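Local atomic coordinates of ATP grasp ligase (Microcystis aeruginosa MRC, PDB entry 5IG9), a protein that binds the microviridin precursor peptide MdnA and acts on it as an ATP-grasp macrocyclase. Residues A[11-15]-A[71-75]; A[163-167]-A[183-188]; A[251-255]-A[303-309]. The contacts are given in a common frame with arbitrary orientation. Numbering follows the deposited sequence.

Interaction 1: A[11-15]-A[71-75]; sequences DNESI and WYRRM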
loop_
_atom_site.group_PDB
_atom_site.type_symbol
_atom_site.label_atom_id
_atom_site.label_comp_id
_atom_site.label_asym_id
_atom_site.label_seq_id
_atom_site.Cartn_x
_atom_site.Cartn_y
_atom_site.Cartn_z
ATOM N N ASP A 11 -9.782 17.301 8.761
ATOM C CA ASP A 11 -8.853 17.900 7.818
ATOM C C ASP A 11 -8.926 19.423 7.905
ATOM O O ASP A 11 -9.877 19.999 8.440
ATOM C CB ASP A 11 -9.148 17.438 6.392
ATOM C CG ASP A 11 -7.905 17.406 5.521
ATOM O OD1 ASP A 11 -6.870 17.970 5.936
ATOM O OD2 ASP A 11 -7.962 16.816 4.422
ATOM N N ASN A 12 -7.904 20.071 7.361
ATOM C CA ASN A 12 -7.691 21.492 7.592
ATOM C C ASN A 12 -8.423 22.312 6.526
ATOM O O ASN A 12 -9.350 21.827 5.873
ATOM C CB ASN A 12 -6.187 21.785 7.652
ATOM C CG ASN A 12 -5.438 21.290 6.426
ATOM O OD1 ASN A 12 -5.946 21.339 5.308
ATOM N ND2 ASN A 12 -4.218 20.807 6.638
ATOM N N GLU A 13 -8.009 23.564 6.342
ATOM C CA GLU A 13 -8.690 24.516 5.478
ATOM C C GLU A 13 -8.431 24.272 3.997
ATOM O O GLU A 13 -8.939 25.030 3.163
ATOM C CB GLU A 13 -8.275 25.946 5.842
ATOM C CG GLU A 13 -8.359 26.280 7.332
ATOM C CD GLU A 13 -7.177 25.746 8.135
ATOM O OE1 GLU A 13 -6.049 25.712 7.597
ATOM O OE2 GLU A 13 -7.379 25.353 9.304
ATOM N N SER A 14 -7.655 23.245 3.647
ATOM C CA SER A 14 -7.428 22.952 2.237
ATOM C C SER A 14 -8.717 22.504 1.559
ATOM O O SER A 14 -8.948 22.813 0.384
ATOM C CB SER A 14 -6.351 21.877 2.092
ATOM O OG SER A 14 -5.412 21.954 3.150
ATOM N N ILE A 15 -9.569 21.781 2.285
ATOM C CA ILE A 15 -10.814 21.243 1.739
ATOM C C ILE A 15 -11.764 22.372 1.344
ATOM O O ILE A 15 -12.181 22.421 0.177
ATOM C CB ILE A 15 -11.479 20.274 2.730
ATOM C CG1 ILE A 15 -10.471 19.233 3.202
ATOM C CG2 ILE A 15 -12.672 19.597 2.079
ATOM C CD1 ILE A 15 -9.869 18.442 2.072
ATOM N N TRP A 71 -10.294 13.540 -5.892
ATOM C CA TRP A 71 -9.148 14.107 -5.191
ATOM C C TRP A 71 -8.749 13.137 -4.084
ATOM O O TRP A 71 -9.402 13.071 -3.037
ATOM C CB TRP A 71 -9.467 15.488 -4.625
ATOM C CG TRP A 71 -8.249 16.205 -4.128
ATOM C CD1 TRP A 71 -6.950 15.941 -4.460
ATOM C CD2 TRP A 71 -8.212 17.300 -3.204
ATOM N NE1 TRP A 71 -6.110 16.807 -3.804
ATOM C CE2 TRP A 71 -6.860 17.649 -3.026
ATOM C CE3 TRP A 71 -9.192 18.020 -2.513
ATOM C CZ2 TRP A 71 -6.463 18.686 -2.185
ATOM C CZ3 TRP A 71 -8.796 19.048 -1.679
ATOM C CH2 TRP A 71 -7.444 19.371 -1.521
ATOM N N TYR A 72 -7.679 12.382 -4.324
ATOM C CA TYR A 72 -7.177 11.392 -3.371
ATOM C C TYR A 72 -6.362 12.138 -2.318
ATOM O O TYR A 72 -5.128 12.149 -2.323
ATOM C CB TYR A 72 -6.359 10.331 -4.100
ATOM C CG TYR A 72 -6.033 9.099 -3.292
ATOM C CD1 TYR A 72 -7.030 8.385 -2.640
ATOM C CD2 TYR A 72 -4.729 8.631 -3.206
ATOM C CE1 TYR A 72 -6.732 7.252 -1.911
ATOM C CE2 TYR A 72 -4.422 7.501 -2.480
ATOM C CZ TYR A 72 -5.426 6.812 -1.835
ATOM O OH TYR A 72 -5.124 5.682 -1.110
ATOM N N ARG A 73 -7.082 12.772 -1.394
ATOM C CA ARG A 73 -6.485 13.733 -0.454
ATOM C C ARG A 73 -6.045 13.052 0.841
ATOM O O ARG A 73 -4.852 12.805 1.042
ATOM C CB ARG A 73 -7.474 14.876 -0.202
ATOM C CG ARG A 73 -7.219 15.732 1.030
ATOM C CD ARG A 73 -5.926 16.514 0.950
ATOM N NE ARG A 73 -5.729 17.289 2.169
ATOM C CZ ARG A 73 -4.644 18.007 2.433
ATOM N NH1 ARG A 73 -3.648 18.053 1.558
ATOM N NH2 ARG A 73 -4.560 18.678 3.572
ATOM N N ARG A 74 -6.995 12.738 1.724
ATOM C CA ARG A 74 -6.685 12.188 3.037
ATOM C C ARG A 74 -7.437 10.885 3.242
ATOM O O ARG A 74 -8.627 10.788 2.932
ATOM C CB ARG A 74 -7.029 13.182 4.154
ATOM C CG ARG A 74 -5.818 13.690 4.919
ATOM C CD ARG A 74 -4.599 13.753 4.019
ATOM N NE ARG A 74 -3.680 14.815 4.404
ATOM C CZ ARG A 74 -2.573 15.116 3.736
ATOM N NH1 ARG A 74 -2.246 14.430 2.650
ATOM N NH2 ARG A 74 -1.793 16.103 4.152
ATOM N N MET A 75 -6.741 9.884 3.771
ATOM C CA MET A 75 -7.290 8.540 3.929
ATOM C C MET A 75 -7.198 8.143 5.399
ATOM O O MET A 75 -6.159 7.655 5.852
ATOM C CB MET A 75 -6.553 7.547 3.037
ATOM C CG MET A 75 -6.631 7.868 1.551
ATOM S SD MET A 75 -5.611 9.267 1.031
ATOM C CE MET A 75 -3.991 8.742 1.582
#

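Interaction 2: A[163-167]-A[183-188]; sequences IVTKM and VFTSPV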
loop_
_atom_site.group_PDB
_atom_site.type_symbol
_atom_site.label_atom_id
_atom_site.label_comp_id
_atom_site.label_asym_id
_atom_site.label_seq_id
_atom_site.Cartn_x
_atom_site.Cartn_y
_atom_site.Cartn_z
ATOM N N ILE A 163 25.381 12.539 10.745
ATOM C CA ILE A 163 24.238 11.910 10.102
ATOM C C ILE A 163 23.013 12.103 10.982
ATOM O O ILE A 163 23.112 12.361 12.184
ATOM C CB ILE A 163 24.454 10.410 9.819
ATOM C CG1 ILE A 163 24.541 9.637 11.132
ATOM C CG2 ILE A 163 25.698 10.192 8.966
ATOM C CD1 ILE A 163 24.353 8.155 10.973
ATOM N N VAL A 164 21.846 11.983 10.362
ATOM C CA VAL A 164 20.586 11.980 11.081
ATOM C C VAL A 164 19.963 10.595 10.947
ATOM O O VAL A 164 20.473 9.719 10.248
ATOM C CB VAL A 164 19.623 13.075 10.581
ATOM C CG1 VAL A 164 20.173 14.456 10.907
ATOM C CG2 VAL A 164 19.377 12.926 9.086
ATOM N N THR A 165 18.849 10.400 11.643
ATOM C CA THR A 165 18.045 9.199 11.497
ATOM C C THR A 165 16.577 9.589 11.413
ATOM O O THR A 165 16.162 10.639 11.916
ATOM C CB THR A 165 18.258 8.211 12.651
ATOM O OG1 THR A 165 17.681 6.948 12.306
ATOM C CG2 THR A 165 17.606 8.721 13.925
ATOM N N LYS A 166 15.796 8.736 10.756
ATOM C CA LYS A 166 14.370 8.979 10.608
ATOM C C LYS A 166 13.680 7.655 10.323
ATOM O O LYS A 166 14.316 6.668 9.941
ATOM C CB LYS A 166 14.079 9.996 9.503
ATOM C CG LYS A 166 14.483 9.540 8.106
ATOM C CD LYS A 166 14.370 10.692 7.110
ATOM C CE LYS A 166 14.661 10.246 5.684
ATOM N NZ LYS A 166 13.603 9.354 5.126
ATOM N N MET A 167 12.368 7.650 10.526
ATOM C CA MET A 167 11.538 6.484 10.273
ATOM C C MET A 167 10.846 6.633 8.926
ATOM O O MET A 167 10.439 7.733 8.543
ATOM C CB MET A 167 10.501 6.304 11.384
ATOM C CG MET A 167 11.102 6.106 12.770
ATOM S SD MET A 167 11.830 4.472 13.012
ATOM C CE MET A 167 10.361 3.464 13.201
ATOM N N VAL A 183 8.904 10.287 16.483
ATOM C CA VAL A 183 10.314 10.300 16.108
ATOM C C VAL A 183 10.479 11.297 14.964
ATOM O O VAL A 183 10.215 10.982 13.803
ATOM C CB VAL A 183 10.814 8.909 15.718
ATOM C CG1 VAL A 183 12.258 8.977 15.241
ATOM C CG2 VAL A 183 10.684 7.946 16.888
ATOM N N PHE A 184 10.912 12.511 15.295
ATOM C CA PHE A 184 11.327 13.450 14.267
ATOM C C PHE A 184 12.703 13.057 13.733
ATOM O O PHE A 184 13.414 12.231 14.313
ATOM C CB PHE A 184 11.365 14.877 14.814
ATOM C CG PHE A 184 10.015 15.445 15.145
ATOM C CD1 PHE A 184 9.118 15.769 14.141
ATOM C CD2 PHE A 184 9.650 15.678 16.462
ATOM C CE1 PHE A 184 7.879 16.301 14.441
ATOM C CE2 PHE A 184 8.413 16.211 16.769
ATOM C CZ PHE A 184 7.526 16.523 15.758
ATOM N N THR A 185 13.079 13.660 12.607
ATOM C CA THR A 185 14.430 13.482 12.092
ATOM C C THR A 185 15.427 14.063 13.086
ATOM O O THR A 185 15.422 15.269 13.352
ATOM C CB THR A 185 14.577 14.149 10.727
ATOM O OG1 THR A 185 13.652 13.560 9.805
ATOM C CG2 THR A 185 15.987 13.962 10.199
ATOM N N SER A 186 16.274 13.204 13.641
ATOM C CA SER A 186 17.103 13.580 14.774
ATOM C C SER A 186 18.565 13.263 14.507
ATOM O O SER A 186 18.883 12.281 13.830
ATOM C CB SER A 186 16.653 12.847 16.045
ATOM O OG SER A 186 15.253 12.957 16.225
ATOM N N PRO A 187 19.477 14.080 15.033
ATOM C CA PRO A 187 20.899 13.735 14.961
ATOM C C PRO A 187 21.206 12.544 15.853
ATOM O O PRO A 187 20.696 12.436 16.971
ATOM C CB PRO A 187 21.606 15.000 15.465
ATOM C CG PRO A 187 20.560 16.071 15.485
ATOM C CD PRO A 187 19.254 15.378 15.686
ATOM N N VAL A 188 22.041 11.645 15.350
ATOM C CA VAL A 188 22.536 10.528 16.144
ATOM C C VAL A 188 23.870 10.940 16.743
ATOM O O VAL A 188 24.681 11.620 16.097
ATOM C CB VAL A 188 22.643 9.233 15.310
ATOM C CG1 VAL A 188 21.487 9.144 14.326
ATOM C CG2 VAL A 188 23.976 9.124 14.592
#

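Interaction 3: A[251-255]-A[303-309]; sequences QQWQP and WLELYPP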
loop_
_atom_site.group_PDB
_atom_site.type_symbol
_atom_site.label_atom_id
_atom_site.label_comp_id
_atom_site.label_asym_id
_atom_site.label_seq_id
_atom_site.Cartn_x
_atom_site.Cartn_y
_atom_site.Cartn_z
ATOM N N GLN A 251 12.592 35.328 9.773
ATOM C CA GLN A 251 12.586 34.808 8.414
ATOM C C GLN A 251 11.224 34.196 8.118
ATOM O O GLN A 251 10.465 33.855 9.028
ATOM C CB GLN A 251 13.692 33.765 8.206
ATOM C CG GLN A 251 14.340 33.814 6.834
ATOM C CD GLN A 251 15.597 34.660 6.820
ATOM O OE1 GLN A 251 16.321 34.731 7.813
ATOM N NE2 GLN A 251 15.863 35.311 5.694
ATOM N N GLN A 252 10.924 34.060 6.829
ATOM C CA GLN A 252 9.679 33.443 6.393
ATOM C C GLN A 252 9.861 32.951 4.965
ATOM O O GLN A 252 10.841 33.283 4.295
ATOM C CB GLN A 252 8.500 34.412 6.508
ATOM C CG GLN A 252 8.597 35.621 5.596
ATOM C CD GLN A 252 7.514 36.646 5.875
ATOM O OE1 GLN A 252 7.197 36.930 7.031
ATOM N NE2 GLN A 252 6.936 37.201 4.817
ATOM N N TRP A 253 8.904 32.147 4.506
ATOM C CA TRP A 253 9.012 31.535 3.189
ATOM C C TRP A 253 8.835 32.580 2.094
ATOM O O TRP A 253 7.970 33.455 2.181
ATOM C CB TRP A 253 7.977 30.418 3.028
ATOM C CG TRP A 253 8.238 29.224 3.898
ATOM C CD1 TRP A 253 7.824 29.042 5.185
ATOM C CD2 TRP A 253 8.974 28.044 3.545
ATOM N NE1 TRP A 253 8.256 27.826 5.655
ATOM C CE2 TRP A 253 8.966 27.195 4.669
ATOM C CE3 TRP A 253 9.643 27.625 2.391
ATOM C CZ2 TRP A 253 9.596 25.954 4.670
ATOM C CZ3 TRP A 253 10.267 26.393 2.395
ATOM C CH2 TRP A 253 10.238 25.571 3.525
ATOM N N GLN A 254 9.656 32.510 1.053
ATOM C CA GLN A 254 9.557 33.478 -0.037
ATOM C C GLN A 254 9.707 32.810 -1.397
ATOM O O GLN A 254 10.370 31.779 -1.516
ATOM C CB GLN A 254 10.609 34.576 0.127
ATOM C CG GLN A 254 12.025 34.056 0.316
ATOM C CD GLN A 254 13.021 34.727 -0.609
ATOM O OE1 GLN A 254 13.477 35.840 -0.349
ATOM N NE2 GLN A 254 13.364 34.050 -1.699
ATOM N N PRO A 255 9.092 33.391 -2.424
ATOM C CA PRO A 255 9.195 32.802 -3.763
ATOM C C PRO A 255 10.650 32.559 -4.131
ATOM O O PRO A 255 11.557 33.246 -3.657
ATOM C CB PRO A 255 8.555 33.860 -4.671
ATOM C CG PRO A 255 7.681 34.661 -3.770
ATOM C CD PRO A 255 8.386 34.684 -2.444
ATOM N N TRP A 303 -0.216 25.780 4.130
ATOM C CA TRP A 303 0.598 26.756 4.844
ATOM C C TRP A 303 1.472 27.584 3.914
ATOM O O TRP A 303 2.125 28.521 4.384
ATOM C CB TRP A 303 1.459 26.066 5.904
ATOM C CG TRP A 303 2.245 24.896 5.406
ATOM C CD1 TRP A 303 1.835 23.597 5.355
ATOM C CD2 TRP A 303 3.590 24.912 4.907
ATOM N NE1 TRP A 303 2.833 22.804 4.846
ATOM C CE2 TRP A 303 3.922 23.586 4.567
ATOM C CE3 TRP A 303 4.544 25.918 4.715
ATOM C CZ2 TRP A 303 5.165 23.239 4.040
ATOM C CZ3 TRP A 303 5.778 25.571 4.193
ATOM C CH2 TRP A 303 6.077 24.244 3.861
ATOM N N LEU A 304 1.505 27.260 2.624
ATOM C CA LEU A 304 2.123 28.112 1.618
ATOM C C LEU A 304 1.118 29.016 0.922
ATOM O O LEU A 304 1.526 29.908 0.168
ATOM C CB LEU A 304 2.846 27.263 0.569
ATOM C CG LEU A 304 4.193 26.660 0.963
ATOM C CD1 LEU A 304 4.780 25.905 -0.213
ATOM C CD2 LEU A 304 5.144 27.748 1.429
ATOM N N GLU A 305 -0.178 28.802 1.149
ATOM C CA GLU A 305 -1.240 29.612 0.566
ATOM C C GLU A 305 -1.837 30.603 1.557
ATOM O O GLU A 305 -1.993 31.783 1.231
ATOM C CB GLU A 305 -2.342 28.709 0.002
ATOM C CG GLU A 305 -3.519 29.467 -0.594
ATOM C CD GLU A 305 -4.299 28.628 -1.583
ATOM O OE1 GLU A 305 -4.098 27.397 -1.601
ATOM O OE2 GLU A 305 -5.103 29.199 -2.351
ATOM N N LEU A 306 -2.190 30.152 2.763
ATOM C CA LEU A 306 -2.741 31.064 3.759
ATOM C C LEU A 306 -1.670 31.910 4.429
ATOM O O LEU A 306 -1.998 32.894 5.101
ATOM C CB LEU A 306 -3.517 30.285 4.822
ATOM C CG LEU A 306 -4.714 29.483 4.311
ATOM C CD1 LEU A 306 -5.509 28.919 5.477
ATOM C CD2 LEU A 306 -5.589 30.350 3.418
ATOM N N TYR A 307 -0.407 31.549 4.264
ATOM C CA TYR A 307 0.733 32.262 4.807
ATOM C C TYR A 307 1.693 32.522 3.663
ATOM O O TYR A 307 1.548 31.938 2.583
ATOM C CB TYR A 307 1.402 31.438 5.921
ATOM C CG TYR A 307 0.458 31.080 7.042
ATOM C CD1 TYR A 307 0.225 31.963 8.088
ATOM C CD2 TYR A 307 -0.209 29.864 7.050
ATOM C CE1 TYR A 307 -0.641 31.640 9.116
ATOM C CE2 TYR A 307 -1.078 29.532 8.071
ATOM C CZ TYR A 307 -1.291 30.423 9.101
ATOM O OH TYR A 307 -2.157 30.094 10.119
ATOM N N PRO A 308 2.676 33.425 3.847
ATOM C CA PRO A 308 3.597 33.722 2.743
ATOM C C PRO A 308 4.259 32.473 2.175
ATOM O O PRO A 308 4.529 31.535 2.925
ATOM C CB PRO A 308 4.627 34.643 3.394
ATOM C CG PRO A 308 3.865 35.329 4.474
ATOM C CD PRO A 308 2.928 34.293 5.014
ATOM N N PRO A 309 4.529 32.473 0.874
ATOM C CA PRO A 309 4.220 33.621 0.015
ATOM C C PRO A 309 2.793 33.626 -0.525
ATOM O O PRO A 309 2.582 34.034 -1.668
ATOM C CB PRO A 309 5.209 33.458 -1.139
ATOM C CG PRO A 309 5.424 31.986 -1.230
ATOM C CD PRO A 309 5.343 31.461 0.177
#

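Interaction 1: A[11-15]-A[71-75]
A charged residue that follows a parallel strand can fasten the loop ahead of a helix, and segment 71-75 does so here. W71, still in the strand, turns its indole toward the start of the helix: CZ3 packs 3.9 Å from I15 CD1, while the carbonyl S14 O lies at the ring's edge. Y72 centres an inverse gamma turn, and R73 then reaches across, burying more surface than any other residue of the pair. Its NE donates to D11 OD2 at 3.2 Å, a salt bridge backed by a weak bond from R73 NH2 to D11 OD1 at 3.4 Å. R73 NH2 also forms a salt bridge with E300, which R74 shares. S14 CB lies over one face of the R73 guanidinium. N12 meanwhile caps the helix, its OD1 accepting from S14 N at 3.1 Å. R74 adds its CB, 3.8 Å from D11 OD2, and its NH1 bonds to the carbonyl of V298. In this Rossmann-like pre-ATP-grasp region, strand 69-72 lies between strands 3-7 and 111-113, and the contact joins the strand's C-terminal end to the N-terminus of helix 14-23, with F302 of helix 302-305 packing on N12 and S14.

Interaction 2: A[163-167]-A[183-188]
An antiparallel β-ladder pairs an inner strand with a short strand that is outermost within the chain, and two bridges are enough to set its register. I163 opens the ladder: its carbonyl O receives a weak bond from V188 N at 3.4 Å, and its CG1 meets V188 CG2 at 3.5 Å. V164 and P187 form a non-hydrogen-bonded pair with CA atoms 4.3 Å apart and diverging side chains; V164 CG2 instead touches T185 CG2 at 3.7 Å. T165 faces S186 in a hydrogen-bonded pair, with T165 N donating to S186 O at 2.9 Å and S186 N returning to T165 O at 3.1 Å. Both side chains of this pair occupy the same face of the sheet. K166 brings its CB within 3.6 Å of T185 OG1. On its other side, strand 163-166 pairs with strand 204-208; strand 186-187 is one of the two outermost strands of this sheet within the chain. The bound Microviridin chain packs against M167, V183, F184 and S186, placing this end of the ladder at the precursor-peptide interface. There M167 leaves the strand and closes the contact through its CG, 4.0 Å from V183 CG1.

Interaction 3: A[251-255]-A[303-309]
A single aromatic side chain can organise a contact at a protein surface, and W253, set against P308 and P309, illustrates the point. W253 has the largest area covered, and its CA-to-CB bond is directed toward the other segment. Its CB sits 3.6 Å from P308 O and 4.0 Å from P309 CD, so the P308 carbonyl and the P309 ring lie against the base of the W253 side chain. Farther out, W303 CZ3 lies over one face of the W253 ring, 3.6 Å from W253 CE2. The pair is oblique, its planes inclined at 58°, with 5.2 Å between the centroids of the W253 five-membered ring and the W303 six-membered ring. L304 CD2 adds an apolar touch 4.2 Å from W253 CB. Behind these residues lies an antiparallel sheet of the ATP-grasp ligase: strand 254-255 is one of its two outermost strands within the chain, joined by backbone hydrogen bonding between Q254 and A229 of strand 224-231, while W253 also packs on A228, I230 and R217. The contact thus lays the end of helix 302-305 and the loop that follows it against the sheet's margin. P308 also meets Q252, whose NE2 comes within 3.6 Å of P308 CG. The peptide bond before P309 is cis, and both P308 and P309 direct their CA-to-CB bonds toward segment 251-255. P309 extends the contact into strand 254-255, where its CB lies 3.6 Å from P255 CD.

Followed from the N terminus, the three contacts come in series: each closes before the next opens, and none nests or crosses. Interaction 1 closes a span of 55 residues within the pre-ATP-grasp region. Interaction 2 closes a shorter one of 15 residues in a separate antiparallel sheet, on the opposite side of the chain's centre, with about 14 Å between nearest atoms of the two. Interaction 3 closes 47 residues, joining the edge of a third sheet to segment 303-309. That late segment returns to the beginning of the chain: L306 CD1 packs 3.9 Å from E13 OE1, so interactions 1 and 3 touch, whereas interaction 2 touches neither.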